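Local coordinates for ATP-dependent protease subunit HslV (Trypanosoma brucei brucei, PDB 4HNZ), which forms the proteolytic chamber of the mitochondrial HslVU complex, cleaving proteins that HslU has unfolded with ATP, at residues 2-7 against 120-125; 19-24 against 160-165. All coordinates share one frame; numbering follows the deposited sequence.

Contact 1. Residues 2-7 against 120-125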
# COMPACT_ATOMS: atom_id res chain seq x y z
N THR A 2 23.76 -4.12 -20.04
CA THR A 2 24.43 -2.96 -20.61
C THR A 2 24.58 -3.18 -22.09
O THR A 2 25.21 -4.14 -22.51
CB THR A 2 25.81 -2.76 -19.99
OG1 THR A 2 25.70 -2.72 -18.55
CG2 THR A 2 26.41 -1.49 -20.47
N ILE A 3 23.91 -2.34 -22.89
CA ILE A 3 24.10 -2.26 -24.28
C ILE A 3 24.62 -0.86 -24.55
O ILE A 3 24.02 0.13 -24.13
CB ILE A 3 22.79 -2.42 -25.09
CG1 ILE A 3 21.94 -3.57 -24.61
CG2 ILE A 3 23.09 -2.61 -26.57
CD1 ILE A 3 22.56 -4.90 -24.79
N LEU A 4 25.71 -0.77 -25.32
CA LEU A 4 26.38 0.49 -25.58
C LEU A 4 26.75 0.58 -27.03
O LEU A 4 27.29 -0.38 -27.62
CB LEU A 4 27.62 0.58 -24.74
CG LEU A 4 28.53 1.73 -25.07
CD1 LEU A 4 27.87 3.04 -24.69
CD2 LEU A 4 29.87 1.63 -24.36
N SER A 5 26.48 1.72 -27.62
CA SER A 5 26.90 2.01 -29.00
C SER A 5 27.74 3.28 -29.00
O SER A 5 27.35 4.28 -28.42
CB SER A 5 25.67 2.23 -29.89
OG SER A 5 26.06 2.58 -31.22
N VAL A 6 28.88 3.25 -29.68
CA VAL A 6 29.71 4.42 -29.87
C VAL A 6 30.06 4.60 -31.36
O VAL A 6 30.53 3.66 -31.99
CB VAL A 6 31.05 4.24 -29.14
CG1 VAL A 6 31.91 5.46 -29.30
CG2 VAL A 6 30.81 3.92 -27.66
N ARG A 7 29.79 5.77 -31.89
CA ARG A 7 30.15 6.13 -33.22
C ARG A 7 31.27 7.16 -33.09
O ARG A 7 31.08 8.20 -32.49
CB ARG A 7 28.94 6.73 -33.97
CG ARG A 7 29.25 7.23 -35.38
CD ARG A 7 27.98 7.72 -36.13
NE ARG A 7 27.17 6.59 -36.59
CZ ARG A 7 26.09 6.12 -35.96
NH1 ARG A 7 25.63 6.70 -34.85
NH2 ARG A 7 25.44 5.03 -36.44
N ILE A 120 27.04 8.69 -28.93
CA ILE A 120 26.89 7.66 -27.89
C ILE A 120 25.44 7.45 -27.47
O ILE A 120 24.73 8.39 -27.14
CB ILE A 120 27.72 8.03 -26.63
CG1 ILE A 120 29.18 8.05 -26.98
CG2 ILE A 120 27.45 7.07 -25.46
CD1 ILE A 120 30.00 8.79 -25.94
N VAL A 121 25.05 6.19 -27.42
CA VAL A 121 23.73 5.76 -26.98
C VAL A 121 23.87 4.50 -26.16
O VAL A 121 24.72 3.68 -26.45
CB VAL A 121 22.85 5.36 -28.21
CG1 VAL A 121 21.49 4.84 -27.77
CG2 VAL A 121 22.63 6.56 -29.10
N ALA A 122 23.05 4.35 -25.14
CA ALA A 122 23.14 3.18 -24.28
C ALA A 122 21.84 2.92 -23.54
O ALA A 122 21.13 3.85 -23.19
CB ALA A 122 24.25 3.38 -23.25
N ILE A 123 21.59 1.65 -23.26
CA ILE A 123 20.43 1.21 -22.52
C ILE A 123 20.80 0.12 -21.49
O ILE A 123 21.92 -0.39 -21.48
CB ILE A 123 19.33 0.64 -23.42
CG1 ILE A 123 19.86 -0.48 -24.32
CG2 ILE A 123 18.76 1.75 -24.27
CD1 ILE A 123 18.80 -1.22 -25.12
N GLY A 124 19.81 -0.22 -20.64
CA GLY A 124 19.93 -1.24 -19.62
C GLY A 124 20.24 -0.63 -18.27
O GLY A 124 20.60 0.51 -18.19
N SER A 125 20.15 -1.42 -17.22
CA SER A 125 20.56 -1.03 -15.90
C SER A 125 21.96 -0.46 -15.89
O SER A 125 22.28 0.37 -15.05
CB SER A 125 20.51 -2.26 -14.96
OG SER A 125 21.18 -3.38 -15.56

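Contact 2. Residues 19-24 against 160-165. With MG (magnesium ion), chain M.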
# COMPACT_ATOMS: atom_id res chain seq x y z
N GLN A 19 24.88 -11.34 -19.41
CA GLN A 19 24.26 -11.85 -18.18
C GLN A 19 22.77 -11.87 -18.29
O GLN A 19 22.16 -10.88 -18.58
CB GLN A 19 24.66 -11.00 -16.97
CG GLN A 19 24.15 -11.51 -15.63
CD GLN A 19 24.73 -10.71 -14.49
OE1 GLN A 19 25.92 -10.65 -14.38
NE2 GLN A 19 23.91 -10.12 -13.63
N VAL A 20 22.13 -12.97 -17.95
CA VAL A 20 20.67 -12.96 -17.74
C VAL A 20 20.38 -13.20 -16.27
O VAL A 20 20.85 -14.18 -15.67
CB VAL A 20 19.98 -14.05 -18.55
CG1 VAL A 20 18.46 -14.06 -18.27
CG2 VAL A 20 20.24 -13.86 -20.05
N THR A 21 19.58 -12.32 -15.70
CA THR A 21 19.26 -12.35 -14.30
C THR A 21 17.82 -12.65 -14.10
O THR A 21 16.99 -12.00 -14.69
CB THR A 21 19.55 -10.96 -13.64
OG1 THR A 21 20.87 -10.51 -13.99
CG2 THR A 21 19.45 -11.04 -12.10
N LEU A 22 17.51 -13.53 -13.13
CA LEU A 22 16.14 -13.73 -12.65
C LEU A 22 15.89 -13.21 -11.26
O LEU A 22 16.75 -13.26 -10.37
CB LEU A 22 15.80 -15.21 -12.62
CG LEU A 22 16.12 -16.00 -13.89
CD1 LEU A 22 15.85 -17.49 -13.66
CD2 LEU A 22 15.34 -15.44 -15.07
N GLY A 23 14.64 -12.77 -11.06
CA GLY A 23 14.15 -12.23 -9.79
C GLY A 23 14.93 -11.04 -9.25
O GLY A 23 14.94 -10.78 -8.06
N GLU A 24 15.66 -10.36 -10.12
CA GLU A 24 16.65 -9.37 -9.71
C GLU A 24 17.68 -9.87 -8.67
O GLU A 24 18.15 -9.08 -7.84
CB GLU A 24 15.92 -8.12 -9.22
CG GLU A 24 14.95 -7.61 -10.28
CD GLU A 24 14.32 -6.30 -9.90
OE1 GLU A 24 13.76 -6.19 -8.80
OE2 GLU A 24 14.39 -5.36 -10.72
N ASP A 160 27.53 -2.24 -12.35
CA ASP A 160 26.19 -2.79 -12.44
C ASP A 160 26.22 -4.28 -12.07
O ASP A 160 26.73 -5.09 -12.79
CB ASP A 160 25.66 -2.61 -13.87
CG ASP A 160 24.22 -3.12 -14.06
OD1 ASP A 160 23.48 -3.25 -13.06
OD2 ASP A 160 23.87 -3.43 -15.22
N VAL A 161 25.57 -4.63 -10.95
CA VAL A 161 25.47 -5.99 -10.56
C VAL A 161 24.67 -6.81 -11.57
O VAL A 161 24.76 -8.03 -11.55
CB VAL A 161 24.84 -6.18 -9.16
CG1 VAL A 161 25.61 -5.37 -8.12
CG2 VAL A 161 23.38 -5.76 -9.10
N PHE A 162 23.90 -6.14 -12.46
CA PHE A 162 23.04 -6.86 -13.45
C PHE A 162 23.65 -7.03 -14.80
O PHE A 162 22.97 -7.45 -15.72
CB PHE A 162 21.65 -6.18 -13.57
CG PHE A 162 20.92 -6.11 -12.23
CD1 PHE A 162 20.55 -7.28 -11.55
CD2 PHE A 162 20.64 -4.87 -11.62
CE1 PHE A 162 19.86 -7.21 -10.36
CE2 PHE A 162 20.00 -4.81 -10.40
CZ PHE A 162 19.58 -5.97 -9.77
N SER A 163 24.93 -6.73 -14.92
CA SER A 163 25.66 -6.95 -16.15
C SER A 163 26.99 -7.67 -15.84
O SER A 163 27.56 -7.48 -14.74
CB SER A 163 25.97 -5.60 -16.84
OG SER A 163 24.79 -4.84 -17.05
N ASN A 164 27.51 -8.47 -16.79
CA ASN A 164 28.80 -9.17 -16.53
C ASN A 164 29.91 -8.70 -17.45
O ASN A 164 29.73 -7.80 -18.26
CB ASN A 164 28.61 -10.69 -16.56
CG ASN A 164 28.26 -11.24 -17.94
OD1 ASN A 164 28.35 -10.54 -18.97
ND2 ASN A 164 27.89 -12.50 -17.98
N GLU A 165 31.03 -9.37 -17.34
CA GLU A 165 32.24 -8.96 -18.01
C GLU A 165 32.43 -9.56 -19.39
O GLU A 165 33.45 -9.36 -19.98
CB GLU A 165 33.46 -9.30 -17.13
CG GLU A 165 33.82 -10.79 -17.07
CD GLU A 165 33.08 -11.60 -15.97
OE1 GLU A 165 31.95 -11.23 -15.53
OE2 GLU A 165 33.69 -12.60 -15.50
MG MG M . 28.69 -6.66 -12.75
O HOH W 1 21.01 -9.13 -16.20
O HOH W 2 27.74 -13.42 -15.19
O HOH W 3 27.70 -8.86 -11.81

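Contact 1. Residues 2-7 against 120-125
Chi1 of I3 (-46°) sets CG1 anti to its carbonyl carbon, beside the backbone N, while I123 (54°) holds its own CG1 in the crowded position between N and C. The two side chains lie side by side, pointing the same way, with I3 CB 3.6 Å from I123 CG1. Around this pair, strands 3-7 and 120-123 run antiparallel. I3 and I123 form a hydrogen-bonded pair: I3 N donates to I123 O at 3.1 Å, and I123 N donates back to I3 O. S5 and V121 form the next such pair, with S5 N to V121 O at 2.9 Å and V121 N returning a bond to S5 O. Between them sits the non-hydrogen-bonded pair of L4 and A122, where A122 CA brings a C-H to I3 O at 3.2 Å. L4 and A122 lie on the face opposite I3 and I123; there the end of L4 turns toward 120-125, its CD1 lying 3.9 Å from A122 CB and also meeting I120 CG2 and V121 O. V6 and I120 continue the same face. L4 packs on A152 and M153 of helix 145-159; I3, S5, V121 and I123 share the other face, where V121 and I123 reach strands 93-98 and 103-107 of the second sheet. One strand pair therefore lies between a helix layer and a second sheet, as in the layered sandwich of the Ntn-hydrolase fold. The hydroxyl of S5, buried on the sheet-facing side, is satisfied by V13 O of the adjoining strand. The contact is thus mainly backbone hydrogen bonding between strands with largely apolar side chains on both faces, and it pairs the strand that starts two residues after T1, the active-site residue by similarity, with 120-123.

Contact 2. Residues 19-24 against 160-165
Q19 reaches into the 160-165 loop with CG anti to its backbone N (chi1 -175°), and its amide makes the close part of the contact. Both N-H groups of NE2 are used: one bonds V161 O at 3.1 Å, on a carbonyl lone pair, the other T21 OG1. Both partners lie near the amide plane, which fixes the rotation of the group. Q19 OE1 rests 3.5 Å from N164 CB, the two amide planes being 81° apart; N164 OD1 turns to R18 N. Water 1 accepts from T21 OG1 and donates to F162 O and Q19 O, bridging the segments. Toward exposed E24 the packing thins: the F162 ring meets T21 CG2 and E24 O at its edge, CE1 lying 3.6 Å from E24 O, while V161 CG2 sits over the centre of one face. V161 packs on Q19, and F162 on E24, of a neighbouring subunit, so this side borders the subunit interface. D160 to S163 form a type I beta turn, D160 OD1 taking F162 N in an Asx turn. The D160 and S163 carbonyls, with T157 O and water 3, bind magnesium: a main-chain carbonyl site at the turn following helix 145-159, near T1.

Overall arrangement
The centres of contacts 1 and 2 lie 16 Å apart, yet their ends meet beside the N-terminus. T2 OG1 and S163 OG are 2.7 Å apart, and S125 OG lies 2.7 Å from D160 OD2, both probable hydrogen bonds; S125 OG also bonds T1 N. The residues just beyond the paired strands are thereby tied to the magnesium-binding loop, next to T1, the active-site residue by similarity. The side chain of S163 lies about 5 Å from that of T1. The side chain of T2 is about 8 Å from the magnesium ion. Strands 3-8 and 11-22 are neighbours in one sheet, contact 1 near the chain centre and contact 2 at a subunit interface.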